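Local atomic coordinates of monosaccharide ABC transporter substrate-binding protein, CUT2 family (Bradyrhizobium sp., PDB entry 4YHS), a protein that probably binds a sugar or related small solute outside the membrane and hands it to an ABC importer of the CUT2 family. Residues V76-G79 against V80-S84; N131-I134 against G135-A138. All blocks are in the same frame, centred on the assembly; numbering follows the deposited sequence.

How the interactions relate
After strands 29-35 and 43-49, the chain runs through strand 60-65 and enters helix 71-87, where interaction 1 joins two successive turns at residues 76-84. It then passes through strand 90-95, helix 102-115 and strand 119-122 before interaction 2 does the same in helix 131-138, ahead of strand 144-147. Each contact closes nothing longer than a helical turn, and the two follow in series, neither nested nor crossed. The centres of interactions 1 and 2 lie about 24 Å apart. The nearest atoms of interactions 1 and 2 are about 16 Å apart, so the two do not touch. Both helices are the crossovers of beta-alpha-beta units whose strands, 60-65, 90-95, 119-122 and 144-147, belong to one mixed sheet.

Interaction 1. Residues V76-G79 against V80-S84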
loop_
_atom_site.group_PDB
_atom_site.type_symbol
_atom_site.label_atom_id
_atom_site.label_comp_id
_atom_site.label_asym_id
_atom_site.label_seq_id
_atom_site.Cartn_x
_atom_site.Cartn_y
_atom_site.Cartn_z
ATOM N N VAL A 76 4.546 5.813 -5.219
ATOM C CA VAL A 76 3.542 5.747 -6.261
ATOM C C VAL A 76 3.929 6.687 -7.428
ATOM O O VAL A 76 3.786 6.311 -8.599
ATOM C CB VAL A 76 2.149 6.117 -5.737
ATOM C CG1 VAL A 76 1.133 5.865 -6.803
ATOM C CG2 VAL A 76 1.811 5.332 -4.495
ATOM N N ASP A 77 4.417 7.888 -7.101
ATOM C CA ASP A 77 4.875 8.863 -8.105
ATOM C C ASP A 77 5.944 8.239 -9.013
ATOM O O ASP A 77 5.909 8.367 -10.235
ATOM C CB ASP A 77 5.427 10.112 -7.429
ATOM C CG ASP A 77 5.961 11.123 -8.419
ATOM O OD1 ASP A 77 5.184 11.619 -9.266
ATOM O OD2 ASP A 77 7.144 11.438 -8.331
ATOM N N TYR A 78 6.926 7.615 -8.387
ATOM C CA TYR A 78 8.011 6.971 -9.112
ATOM C C TYR A 78 7.476 5.948 -10.117
ATOM O O TYR A 78 7.897 5.938 -11.256
ATOM C CB TYR A 78 8.972 6.305 -8.114
ATOM C CG TYR A 78 10.091 5.526 -8.757
ATOM C CD1 TYR A 78 11.237 6.173 -9.237
ATOM C CD2 TYR A 78 10.024 4.146 -8.858
ATOM C CE1 TYR A 78 12.258 5.457 -9.828
ATOM C CE2 TYR A 78 11.047 3.422 -9.430
ATOM C CZ TYR A 78 12.156 4.079 -9.927
ATOM O OH TYR A 78 13.197 3.367 -10.502
ATOM N N GLY A 79 6.526 5.115 -9.695
ATOM C CA GLY A 79 5.928 4.103 -10.549
ATOM C C GLY A 79 5.200 4.729 -11.720
ATOM O O GLY A 79 5.386 4.326 -12.858
ATOM N N VAL A 80 4.367 5.718 -11.436
ATOM C CA VAL A 80 3.604 6.360 -12.519
ATOM C C VAL A 80 4.551 7.042 -13.508
ATOM O O VAL A 80 4.345 6.920 -14.727
ATOM C CB VAL A 80 2.560 7.365 -11.961
ATOM C CG1 VAL A 80 1.851 8.068 -13.091
ATOM C CG2 VAL A 80 1.524 6.630 -11.140
ATOM N N ALA A 81 5.588 7.720 -13.007
ATOM C CA ALA A 81 6.496 8.481 -13.884
ATOM C C ALA A 81 7.330 7.527 -14.718
ATOM O O ALA A 81 7.542 7.751 -15.911
ATOM C CB ALA A 81 7.414 9.395 -13.102
ATOM N N GLU A 82 7.814 6.468 -14.077
ATOM C CA GLU A 82 8.705 5.552 -14.769
ATOM C C GLU A 82 7.911 4.703 -15.774
ATOM O O GLU A 82 8.385 4.447 -16.888
ATOM C CB GLU A 82 9.451 4.670 -13.759
ATOM C CG GLU A 82 10.510 5.384 -12.956
ATOM C CD GLU A 82 11.684 5.815 -13.831
ATOM O OE1 GLU A 82 12.245 4.963 -14.553
ATOM O OE2 GLU A 82 12.001 7.011 -13.827
ATOM N N GLU A 83 6.682 4.320 -15.439
ATOM C CA GLU A 83 5.905 3.513 -16.382
ATOM C C GLU A 83 5.448 4.397 -17.552
ATOM O O GLU A 83 5.453 3.962 -18.695
ATOM C CB GLU A 83 4.725 2.830 -15.694
ATOM C CG GLU A 83 4.010 1.780 -16.589
ATOM C CD GLU A 83 4.857 0.537 -16.809
ATOM O OE1 GLU A 83 6.056 0.507 -16.436
ATOM O OE2 GLU A 83 4.312 -0.425 -17.351
ATOM N N SER A 84 5.089 5.646 -17.285
ATOM C CA SER A 84 4.751 6.548 -18.392
ATOM C C SER A 84 5.942 6.730 -19.358
ATOM O O SER A 84 5.775 6.678 -20.578
ATOM C CB SER A 84 4.266 7.890 -17.841
ATOM O OG SER A 84 3.059 7.736 -17.089
#
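Glu82 CG lies over one face of the Tyr78 ring, 3.7 Å from its centroid and 17° off the ring normal, in a CH-pi contact between residues one helical turn apart. With Tyr78 CG anti to the backbone N (chi1 176°), the ring stands beside the following turn; the Glu82 chain bends at chi2, and its carboxylate plane lies 15° from the ring plane. The carboxylate itself is held through OE2 by a salt bridge to Lys85. Beneath this pair, Glu82 N donates to Tyr78 O at 2.9 Å. On another side of the helix, Val76 CG1 and Val80 CG2 approach loosely at 4.4 Å, and Val80 O accepts from both Ser84 N (3.0 Å) and Ser84 OG (2.8 Å), which reach it from opposite faces of its plane. Further out, Phe349 meets the Tyr78 ring edge-to-face. A leucine in place of Tyr78 would probably leave Glu82 CG without its aromatic face and Phe349 without its ring partner. Val80 packs on Val63 and Met91 of the sheet and on Val307, so helix 71-87 lies against strands 60-65 and 90-95 and touches helix 299-314, as the crossover helix of a beta-alpha-beta unit in a periplasmic binding protein fold.

Interaction 2. Residues N131-I134 against G135-A138; sequences NKVI and GEIA
Val133 O takes a hydrogen bond from Ile137 N at 2.9 Å, and the side chain of Ile137 folds back over the same oxygen, bringing CG1 to within 3.2 Å of Val133 O. Ile137 CG1 sits anti to its own carbonyl carbon and beside the backbone N (chi1 -66°), which turns CG1 back along the helix, and CD1 beyond it meets Val133 CG2 at 3.9 Å. The two side chains lie side by side and point the same way, forming an apolar ridge one turn long. Around the helix from this ridge, Lys132 and Glu136 form a salt bridge. The lysine chain is extended until it turns at chi4 (-41°), where NZ meets Glu136 OE2 on the syn side, 28° out of the carboxylate plane; Glu136 reaches back with its chain extended beyond CG. Lys132 NZ and Glu136 OE2 are modelled 2.5 Å apart, short enough for the exact length to be doubtful. The backbone bond between the same two residues, Glu136 N to Lys132 O, is the longest of the four here at 3.2 Å. Lys132 is exposed, so this ion pair belongs to the outer side of the helix. Asn131 ND2, at the start of the helix, is hydrogen-bonded to Ser152 OG. The Val133-Ile137 ridge packs against Ile109 of helix 102-115, with Val113 also touching Ile137, so helix 131-138 lies alongside that helix while connecting strand 119-122 to the parallel strand 144-147.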
loop_
_atom_site.group_PDB
_atom_site.type_symbol
_atom_site.label_atom_id
_atom_site.label_comp_id
_atom_site.label_asym_id
_atom_site.label_seq_id
_atom_site.Cartn_x
_atom_site.Cartn_y
_atom_site.Cartn_z
ATOM N N ASN A 131 -17.129 11.225 -6.519
ATOM C CA ASN A 131 -18.105 10.509 -7.344
ATOM C C ASN A 131 -18.859 11.421 -8.325
ATOM O O ASN A 131 -19.128 11.040 -9.460
ATOM C CB ASN A 131 -19.093 9.771 -6.441
ATOM C CG ASN A 131 -18.496 8.521 -5.824
ATOM O OD1 ASN A 131 -17.296 8.234 -5.991
ATOM N ND2 ASN A 131 -19.321 7.775 -5.079
ATOM N N LYS A 132 -19.206 12.620 -7.900
ATOM C CA LYS A 132 -19.902 13.532 -8.797
ATOM C C LYS A 132 -19.001 13.927 -9.980
ATOM O O LYS A 132 -19.417 13.848 -11.145
ATOM C CB LYS A 132 -20.363 14.761 -8.033
ATOM C CG LYS A 132 -21.061 15.801 -8.867
ATOM C CD LYS A 132 -21.584 16.912 -7.970
ATOM C CE LYS A 132 -22.368 17.953 -8.748
ATOM N NZ LYS A 132 -21.736 18.273 -10.059
ATOM N N VAL A 133 -17.767 14.333 -9.707
ATOM C CA VAL A 133 -16.895 14.761 -10.798
ATOM C C VAL A 133 -16.464 13.568 -11.669
ATOM O O VAL A 133 -16.338 13.698 -12.895
ATOM C CB VAL A 133 -15.641 15.527 -10.288
ATOM C CG1 VAL A 133 -14.727 14.640 -9.405
ATOM C CG2 VAL A 133 -14.860 16.112 -11.478
ATOM N N ILE A 134 -16.255 12.407 -11.061
ATOM C CA ILE A 134 -15.985 11.206 -11.862
ATOM C C ILE A 134 -17.151 10.887 -12.818
ATOM O O ILE A 134 -16.926 10.527 -13.973
ATOM C CB ILE A 134 -15.664 9.996 -10.955
ATOM C CG1 ILE A 134 -14.333 10.257 -10.249
ATOM C CG2 ILE A 134 -15.535 8.736 -11.786
ATOM C CD1 ILE A 134 -13.873 9.208 -9.272
ATOM N N GLY A 135 -18.397 11.027 -12.364
ATOM C CA GLY A 135 -19.539 10.775 -13.244
ATOM C C GLY A 135 -19.543 11.722 -14.438
ATOM O O GLY A 135 -19.870 11.349 -15.558
ATOM N N GLU A 136 -19.133 12.956 -14.197
ATOM C CA GLU A 136 -19.120 13.973 -15.243
ATOM C C GLU A 136 -18.005 13.717 -16.255
ATOM O O GLU A 136 -18.212 13.846 -17.457
ATOM C CB GLU A 136 -19.000 15.353 -14.592
ATOM C CG GLU A 136 -20.217 15.674 -13.730
ATOM C CD GLU A 136 -20.051 16.899 -12.855
ATOM O OE1 GLU A 136 -18.909 17.371 -12.673
ATOM O OE2 GLU A 136 -21.081 17.376 -12.330
ATOM N N ILE A 137 -16.831 13.329 -15.767
ATOM C CA ILE A 137 -15.731 12.938 -16.622
ATOM C C ILE A 137 -16.074 11.744 -17.501
ATOM O O ILE A 137 -15.687 11.685 -18.668
ATOM C CB ILE A 137 -14.492 12.581 -15.779
ATOM C CG1 ILE A 137 -13.971 13.827 -15.068
ATOM C CG2 ILE A 137 -13.403 11.959 -16.628
ATOM C CD1 ILE A 137 -13.147 13.485 -13.838
ATOM N N ALA A 138 -16.773 10.774 -16.923
ATOM C CA ALA A 138 -17.142 9.569 -17.653
ATOM C C ALA A 138 -18.086 9.916 -18.808
ATOM O O ALA A 138 -17.994 9.329 -19.879
ATOM C CB ALA A 138 -17.783 8.560 -16.710
#